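Local coordinates for protein DynE7 (PDB 2XEM) that probably acts as a hot-dog fold thioesterase in biosynthesis of the enediyne dynemicin, and binds a conjugated polyene methyl ketone, at residues E74-M86 / S98-L112. Numbering follows the deposited sequence.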
ATOM      1  N   GLU D  74       7.733  11.674  14.449  1.00 22.46           N
ATOM      2  CA  GLU D  74       7.711  11.341  13.024  0.50 21.74           C
ATOM      3  C   GLU D  74       8.814  10.346  12.608  1.00 27.26           C
ATOM      4  O   GLU D  74       9.954  10.439  13.077  1.00 27.60           O
ATOM      5  CB  GLU D  74       7.768  12.627  12.190  0.50 23.14           C
ATOM      6  CG  GLU D  74       6.446  13.382  12.225  0.50 31.25           C
ATOM      7  CD  GLU D  74       6.458  14.822  11.761  0.50 50.43           C
ATOM      8  OE1 GLU D  74       5.769  15.650  12.401  0.50 55.09           O
ATOM      9  OE2 GLU D  74       7.127  15.122  10.745  0.50 31.45           O
ATOM     10  N   GLY D  75       8.438   9.389  11.762  1.00 23.25           N
ATOM     11  CA  GLY D  75       9.379   8.525  11.057  1.00 23.38           C
ATOM     12  C   GLY D  75       9.709   9.122   9.693  1.00 28.13           C
ATOM     13  O   GLY D  75       8.932   9.912   9.149  1.00 27.81           O
ATOM     14  N   SER D  76      10.862   8.774   9.141  1.00 23.69           N
ATOM     15  CA  SER D  76      11.345   9.299   7.869  1.00 23.29           C
ATOM     16  C   SER D  76      11.867   8.141   6.998  1.00 21.65           C
ATOM     17  O   SER D  76      12.226   7.099   7.535  1.00 19.10           O
ATOM     18  CB  SER D  76      12.498  10.277   8.103  1.00 28.83           C
ATOM     19  OG  SER D  76      12.089  11.408   8.857  1.00 42.03           O
ATOM     20  N   ALA D  77      11.935   8.336   5.666  1.00 17.67           N
ATOM     21  CA  ALA D  77      12.568   7.382   4.751  1.00 18.10           C
ATOM     22  C   ALA D  77      13.986   7.012   5.201  1.00 22.56           C
ATOM     23  O   ALA D  77      14.764   7.895   5.615  1.00 22.00           O
ATOM     24  CB  ALA D  77      12.632   7.977   3.358  1.00 20.62           C
ATOM     25  N   PHE D  78      14.308   5.704   5.124  1.00 19.43           N
ATOM     26  CA  PHE D  78      15.594   5.097   5.494  1.00 20.41           C
ATOM     27  C   PHE D  78      15.760   4.857   6.984  1.00 24.21           C
ATOM     28  O   PHE D  78      16.772   4.266   7.364  1.00 23.81           O
ATOM     29  CB  PHE D  78      16.821   5.871   4.957  1.00 23.78           C
ATOM     30  CG  PHE D  78      16.940   6.091   3.469  1.00 26.05           C
ATOM     31  CD1 PHE D  78      16.698   7.340   2.916  1.00 29.76           C
ATOM     32  CD2 PHE D  78      17.402   5.075   2.631  1.00 29.64           C
ATOM     33  CE1 PHE D  78      16.857   7.561   1.545  1.00 31.93           C
ATOM     34  CE2 PHE D  78      17.565   5.296   1.255  1.00 33.60           C
ATOM     35  CZ  PHE D  78      17.281   6.536   0.722  1.00 32.65           C
ATOM     36  N   ASP D  79      14.809   5.324   7.837  1.00 20.81           N
ATOM     37  CA  ASP D  79      14.834   5.010   9.271  1.00 20.52           C
ATOM     38  C   ASP D  79      14.773   3.508   9.457  1.00 24.51           C
ATOM     39  O   ASP D  79      14.013   2.822   8.770  1.00 22.23           O
ATOM     40  CB  ASP D  79      13.647   5.641  10.031  1.00 20.80           C
ATOM     41  CG  ASP D  79      13.724   7.135  10.314  1.00 22.75           C
ATOM     42  OD1 ASP D  79      14.789   7.743  10.051  1.00 23.33           O
ATOM     43  OD2 ASP D  79      12.731   7.686  10.828  1.00 23.40           O
ATOM     44  N   GLU D  80      15.617   3.002  10.349  1.00 22.19           N
ATOM     45  CA  GLU D  80      15.531   1.614  10.770  1.00 21.69           C
ATOM     46  C   GLU D  80      14.666   1.569  12.036  1.00 23.08           C
ATOM     47  O   GLU D  80      15.014   2.165  13.060  1.00 23.34           O
ATOM     48  CB  GLU D  80      16.928   1.025  10.993  1.00 23.93           C
ATOM     49  CG  GLU D  80      16.906  -0.405  11.512  1.00 36.25           C
ATOM     50  CD  GLU D  80      18.279  -0.950  11.877  1.00 56.33           C
ATOM     51  OE1 GLU D  80      18.335  -2.074  12.422  1.00 43.72           O
ATOM     52  OE2 GLU D  80      19.292  -0.242  11.666  1.00 43.82           O
ATOM     53  N   VAL D  81      13.502   0.927  11.924  1.00 17.28           N
ATOM     54  CA  VAL D  81      12.505   0.892  12.992  1.00 17.09           C
ATOM     55  C   VAL D  81      12.429  -0.521  13.525  1.00 22.28           C
ATOM     56  O   VAL D  81      12.294  -1.460  12.744  1.00 21.80           O
ATOM     57  CB  VAL D  81      11.105   1.404  12.531  1.00 19.91           C
ATOM     58  CG1 VAL D  81      10.077   1.354  13.686  1.00 19.37           C
ATOM     59  CG2 VAL D  81      11.193   2.805  11.926  1.00 18.84           C
ATOM     60  N   GLU D  82      12.557  -0.669  14.853  1.00 19.78           N
ATOM     61  CA  GLU D  82      12.265  -1.945  15.492  1.00 19.02           C
ATOM     62  C   GLU D  82      10.811  -1.952  15.941  1.00 21.71           C
ATOM     63  O   GLU D  82      10.395  -1.086  16.710  1.00 21.46           O
ATOM     64  CB  GLU D  82      13.174  -2.171  16.668  1.00 20.50           C
ATOM     65  CG  GLU D  82      14.580  -2.485  16.250  1.00 24.41           C
ATOM     66  CD  GLU D  82      15.469  -2.854  17.416  1.00 39.47           C
ATOM     67  OE1 GLU D  82      15.019  -2.805  18.586  1.00 26.24           O
ATOM     68  OE2 GLU D  82      16.642  -3.179  17.146  1.00 28.74           O
ATOM     69  N   VAL D  83      10.034  -2.883  15.386  1.00 17.00           N
ATOM     70  CA  VAL D  83       8.650  -3.106  15.792  1.00 17.26           C
ATOM     71  C   VAL D  83       8.722  -4.194  16.875  1.00 20.83           C
ATOM     72  O   VAL D  83       8.935  -5.362  16.573  1.00 18.27           O
ATOM     73  CB  VAL D  83       7.728  -3.478  14.598  1.00 20.33           C
ATOM     74  CG1 VAL D  83       6.267  -3.611  15.066  1.00 20.10           C
ATOM     75  CG2 VAL D  83       7.839  -2.433  13.474  1.00 19.50           C
ATOM     76  N   ARG D  84       8.635  -3.770  18.142  1.00 19.72           N
ATOM     77  CA  ARG D  84       8.836  -4.644  19.284  1.00 19.65           C
ATOM     78  C   ARG D  84       7.500  -5.128  19.797  1.00 24.89           C
ATOM     79  O   ARG D  84       6.698  -4.331  20.270  1.00 24.54           O
ATOM     80  CB  ARG D  84       9.629  -3.911  20.375  1.00 20.48           C
ATOM     81  CG  ARG D  84      10.968  -3.398  19.872  1.00 18.69           C
ATOM     82  CD  ARG D  84      11.645  -2.633  20.963  1.00 20.71           C
ATOM     83  NE  ARG D  84      12.965  -2.156  20.557  1.00 22.91           N
ATOM     84  CZ  ARG D  84      13.709  -1.332  21.284  1.00 27.61           C
ATOM     85  NH1 ARG D  84      13.265  -0.881  22.455  1.00 23.21           N
ATOM     86  NH2 ARG D  84      14.895  -0.944  20.846  1.00 22.33           N
ATOM     87  N   MET D  85       7.252  -6.433  19.691  1.00 23.00           N
ATOM     88  CA  MET D  85       5.973  -7.034  20.035  1.00 23.16           C
ATOM     89  C   MET D  85       5.993  -7.752  21.387  1.00 24.25           C
ATOM     90  O   MET D  85       6.930  -8.486  21.705  1.00 22.82           O
ATOM     91  CB  MET D  85       5.524  -7.993  18.935  1.00 26.17           C
ATOM     92  CG  MET D  85       4.094  -8.466  19.082  1.00 32.58           C
ATOM     93  SD  MET D  85       3.618  -9.538  17.709  1.00 40.63           S
ATOM     94  CE  MET D  85       4.631 -11.033  18.127  1.00 37.63           C
ATOM     95  N   MET D  86       4.923  -7.576  22.158  1.00 20.85           N
ATOM     96  CA  MET D  86       4.705  -8.326  23.400  1.00 22.14           C
ATOM     97  C   MET D  86       3.304  -8.894  23.463  1.00 24.61           C
ATOM     98  O   MET D  86       2.377  -8.295  22.919  1.00 23.74           O
ATOM     99  CB  MET D  86       4.946  -7.419  24.609  1.00 26.03           C
ATOM    100  CG  MET D  86       6.394  -7.004  24.717  1.00 31.29           C
ATOM    101  SD  MET D  86       6.922  -6.471  26.303  1.00 39.96           S
ATOM    102  CE  MET D  86       7.106  -8.075  27.142  1.00 36.45           C
ATOM    103  N   SER D  98       0.815  -6.126  22.064  1.00 20.74           N
ATOM    104  CA  SER D  98       1.200  -4.712  22.094  1.00 20.20           C
ATOM    105  C   SER D  98       2.530  -4.489  21.385  1.00 21.65           C
ATOM    106  O   SER D  98       3.317  -5.423  21.227  1.00 18.32           O
ATOM    107  CB  SER D  98       1.240  -4.166  23.524  1.00 23.70           C
ATOM    108  OG  SER D  98       2.120  -4.938  24.327  1.00 31.29           O
ATOM    109  N   PHE D  99       2.750  -3.250  20.909  1.00 19.13           N
ATOM    110  CA  PHE D  99       3.871  -2.902  20.024  1.00 18.11           C
ATOM    111  C   PHE D  99       4.468  -1.584  20.448  1.00 21.40           C
ATOM    112  O   PHE D  99       3.722  -0.647  20.724  1.00 21.41           O
ATOM    113  CB  PHE D  99       3.434  -2.813  18.550  1.00 18.89           C
ATOM    114  CG  PHE D  99       2.714  -4.026  18.002  1.00 20.19           C
ATOM    115  CD1 PHE D  99       3.410  -5.017  17.318  1.00 23.57           C
ATOM    116  CD2 PHE D  99       1.333  -4.164  18.150  1.00 20.90           C
ATOM    117  CE1 PHE D  99       2.743  -6.139  16.813  1.00 23.01           C
ATOM    118  CE2 PHE D  99       0.674  -5.294  17.654  1.00 24.14           C
ATOM    119  CZ  PHE D  99       1.388  -6.271  16.984  1.00 21.74           C
ATOM    120  N   ASP D 100       5.807  -1.545  20.567  1.00 17.27           N
ATOM    121  CA  ASP D 100       6.581  -0.322  20.604  1.00 16.91           C
ATOM    122  C   ASP D 100       7.249  -0.175  19.246  1.00 21.62           C
ATOM    123  O   ASP D 100       7.771  -1.154  18.719  1.00 21.91           O
ATOM    124  CB  ASP D 100       7.667  -0.380  21.690  1.00 19.22           C
ATOM    125  CG  ASP D 100       7.203  -0.136  23.124  1.00 28.31           C
ATOM    126  OD1 ASP D 100       6.000   0.162  23.330  1.00 24.34           O
ATOM    127  OD2 ASP D 100       8.049  -0.200  24.029  1.00 41.35           O
ATOM    128  N   TYR D 101       7.223   1.038  18.668  1.00 17.31           N
ATOM    129  CA  TYR D 101       7.914   1.280  17.393  1.00 17.72           C
ATOM    130  C   TYR D 101       9.073   2.193  17.705  1.00 21.07           C
ATOM    131  O   TYR D 101       8.869   3.372  18.001  1.00 21.91           O
ATOM    132  CB  TYR D 101       7.010   1.965  16.369  1.00 17.10           C
ATOM    133  CG  TYR D 101       5.716   1.255  16.051  1.00 16.42           C
ATOM    134  CD1 TYR D 101       5.542   0.609  14.836  1.00 16.92           C
ATOM    135  CD2 TYR D 101       4.621   1.326  16.919  1.00 16.45           C
ATOM    136  CE1 TYR D 101       4.316   0.050  14.486  1.00 21.78           C
ATOM    137  CE2 TYR D 101       3.397   0.746  16.591  1.00 15.77           C
ATOM    138  CZ  TYR D 101       3.244   0.133  15.363  1.00 22.85           C
ATOM    139  OH  TYR D 101       2.023  -0.344  14.980  1.00 23.01           O
ATOM    140  N   VAL D 102      10.279   1.638  17.669  1.00 17.09           N
ATOM    141  CA  VAL D 102      11.475   2.353  18.094  1.00 17.98           C
ATOM    142  C   VAL D 102      12.404   2.576  16.900  1.00 23.10           C
ATOM    143  O   VAL D 102      12.874   1.599  16.300  1.00 23.07           O
ATOM    144  CB  VAL D 102      12.178   1.632  19.280  1.00 21.08           C
ATOM    145  CG1 VAL D 102      13.408   2.415  19.755  1.00 21.54           C
ATOM    146  CG2 VAL D 102      11.196   1.406  20.447  1.00 20.30           C
ATOM    147  N   ARG D 103      12.651   3.852  16.537  1.00 18.93           N
ATOM    148  CA  ARG D 103      13.725   4.143  15.587  1.00 19.40           C
ATOM    149  C   ARG D 103      15.068   3.903  16.285  1.00 22.37           C
ATOM    150  O   ARG D 103      15.331   4.527  17.313  1.00 20.83           O
ATOM    151  CB  ARG D 103      13.645   5.586  15.025  1.00 18.81           C
ATOM    152  CG  ARG D 103      14.868   5.935  14.157  1.00 21.17           C
ATOM    153  CD  ARG D 103      14.811   7.280  13.479  1.00 25.33           C
ATOM    154  NE  ARG D 103      14.591   8.376  14.416  1.00 32.20           N
ATOM    155  CZ  ARG D 103      13.606   9.259  14.306  1.00 44.78           C
ATOM    156  NH1 ARG D 103      12.751   9.191  13.288  1.00 22.46           N
ATOM    157  NH2 ARG D 103      13.470  10.222  15.208  1.00 32.13           N
ATOM    158  N   VAL D 104      15.891   2.993  15.733  1.00 18.35           N
ATOM    159  CA  VAL D 104      17.226   2.671  16.256  1.00 20.59           C
ATOM    160  C   VAL D 104      18.347   3.264  15.403  1.00 27.38           C
ATOM    161  O   VAL D 104      19.490   3.269  15.827  1.00 27.99           O
ATOM    162  CB  VAL D 104      17.421   1.158  16.513  1.00 23.91           C
ATOM    163  CG1 VAL D 104      16.469   0.679  17.609  1.00 22.70           C
ATOM    164  CG2 VAL D 104      17.251   0.340  15.224  1.00 22.45           C
ATOM    165  N   ALA D 105      18.025   3.732  14.187  1.00 25.48           N
ATOM    166  CA  ALA D 105      18.992   4.422  13.326  1.00 26.01           C
ATOM    167  C   ALA D 105      18.240   5.237  12.270  1.00 28.65           C
ATOM    168  O   ALA D 105      17.146   4.832  11.870  1.00 26.20           O
ATOM    169  CB  ALA D 105      19.954   3.427  12.663  1.00 27.00           C
ATOM    170  N   PRO D 106      18.739   6.424  11.863  1.00 25.77           N
ATOM    171  CA  PRO D 106      19.899   7.160  12.414  1.00 27.63           C
ATOM    172  C   PRO D 106      19.535   7.811  13.750  1.00 34.39           C
ATOM    173  O   PRO D 106      18.377   7.759  14.173  1.00 31.27           O
ATOM    174  CB  PRO D 106      20.187   8.205  11.320  1.00 29.71           C
ATOM    175  CG  PRO D 106      18.804   8.505  10.753  1.00 32.26           C
ATOM    176  CD  PRO D 106      18.091   7.167  10.767  1.00 26.59           C
ATOM    177  N   GLY D 107      20.536   8.407  14.410  1.00 36.06           N
ATOM    178  CA  GLY D 107      20.335   9.212  15.611  1.00 35.57           C
ATOM    179  C   GLY D 107      20.053   8.357  16.823  1.00 39.45           C
ATOM    180  O   GLY D 107      20.186   7.124  16.753  1.00 38.07           O
ATOM    181  N   PRO D 108      19.633   8.989  17.952  1.00 36.59           N
ATOM    182  CA  PRO D 108      19.414   8.206  19.191  1.00 36.09           C
ATOM    183  C   PRO D 108      18.140   7.355  19.154  1.00 36.63           C
ATOM    184  O   PRO D 108      17.208   7.708  18.427  1.00 34.74           O
ATOM    185  CB  PRO D 108      19.359   9.277  20.284  1.00 38.70           C
ATOM    186  CG  PRO D 108      18.849  10.501  19.579  1.00 42.97           C
ATOM    187  CD  PRO D 108      19.330  10.423  18.150  1.00 38.35           C
ATOM    188  N   PRO D 109      18.068   6.242  19.919  1.00 31.46           N
ATOM    189  CA  PRO D 109      16.814   5.462  19.960  1.00 29.08           C
ATOM    190  C   PRO D 109      15.615   6.350  20.307  1.00 31.98           C
ATOM    191  O   PRO D 109      15.664   7.075  21.303  1.00 33.82           O
ATOM    192  CB  PRO D 109      17.075   4.407  21.038  1.00 30.92           C
ATOM    193  CG  PRO D 109      18.554   4.291  21.110  1.00 37.34           C
ATOM    194  CD  PRO D 109      19.101   5.655  20.800  1.00 34.07           C
ATOM    195  N   THR D 110      14.568   6.327  19.465  1.00 24.26           N
ATOM    196  CA  THR D 110      13.403   7.186  19.612  1.00 23.37           C
ATOM    197  C   THR D 110      12.130   6.365  19.493  1.00 26.90           C
ATOM    198  O   THR D 110      11.924   5.669  18.494  1.00 23.44           O
ATOM    199  CB  THR D 110      13.467   8.350  18.585  1.00 34.18           C
ATOM    200  OG1 THR D 110      14.738   9.000  18.697  1.00 35.14           O
ATOM    201  CG2 THR D 110      12.342   9.392  18.787  1.00 30.34           C
ATOM    202  N   LEU D 111      11.272   6.433  20.528  1.00 24.49           N
ATOM    203  CA  LEU D 111       9.939   5.840  20.473  1.00 20.70           C
ATOM    204  C   LEU D 111       9.061   6.661  19.521  1.00 25.42           C
ATOM    205  O   LEU D 111       8.671   7.785  19.836  1.00 27.44           O
ATOM    206  CB  LEU D 111       9.307   5.758  21.890  1.00 20.03           C
ATOM    207  CG  LEU D 111       7.946   5.043  21.987  1.00 21.74           C
ATOM    208  CD1 LEU D 111       8.076   3.555  21.681  1.00 21.15           C
ATOM    209  CD2 LEU D 111       7.300   5.263  23.360  1.00 23.33           C
ATOM    210  N   LEU D 112       8.770   6.110  18.353  1.00 20.97           N
ATOM    211  CA  LEU D 112       7.956   6.793  17.337  1.00 19.78           C
ATOM    212  C   LEU D 112       6.498   6.709  17.659  1.00 22.11           C
ATOM    213  O   LEU D 112       5.759   7.658  17.424  1.00 21.10           O
ATOM    214  CB  LEU D 112       8.201   6.189  15.937  1.00 18.52           C
ATOM    215  CG  LEU D 112       9.637   6.319  15.359  1.00 21.21           C
ATOM    216  CD1 LEU D 112       9.700   5.791  13.924  1.00 18.34           C
ATOM    217  CD2 LEU D 112      10.145   7.749  15.407  1.00 26.15           C
TER
HETATM  218  O   HOH W   1      11.505  12.008  14.687  1.00 28.78           O
HETATM  219  O   HOH W   2      10.712  -1.055  23.873  1.00 40.16           O
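R103 meets D79 through a chain that leaves with CG anti to the backbone N (chi1 173°) and then bends at chi3 (55°), turning the edge of the guanidinium toward the 74-79 loop. Its NH1 donates to D79 OD2 at 2.9 Å, a salt bridge lying in the guanidinium plane but reaching the oxygen from above the carboxylate plane. From the opposite face of that carboxylate, S76 N donates to the same OD2. R103 NH1 also bonds E74 O at 3.1 Å, and a water joins R103 NH2 to E74 O, while L112 CD2 lies over one guanidinium face.

Beyond this clasp, 80-86 and 98-105 pair antiparallel within the hairpin of strands 80-91 and 94-105, with bonds such as E82 N to V102 O at 2.7 Å. V104 and A105 both face E80, a classic beta bulge.

On the sheet face turned to helix 32-48, M85 CG stands anti to the backbone N (chi1 -169°), which brings it 3.5 Å from F99 CE1; its sulfur makes an oblique Met-aromatic contact with that ring. V83 lies beside Y101, CG2 against CD1, and crosses F99 with CG1 near CD1. The Y101 hydroxyl bonds Y33 O and Q37 on the helix.

E80, E82, R84 and D100 share the other face with V102. R84 NE and NH2 grip E82 OE1 side-on, V102 CG2 sits 3.6 Å above the guanidinium plane, and a water links R84 NH1 to D100 OD2. The extended E80 chain crosses V104 obliquely, CD against CG2, and its OE1 carries a salt bridge to R14.

The hairpin thus sets V83, M85, F99 and Y101 toward the central hot-dog helix, with R103 at the loop end of that face, whereas D79 OD2, held from opposite faces of its carboxylate and probably stabilised as the anion, ties the preceding loop to R103.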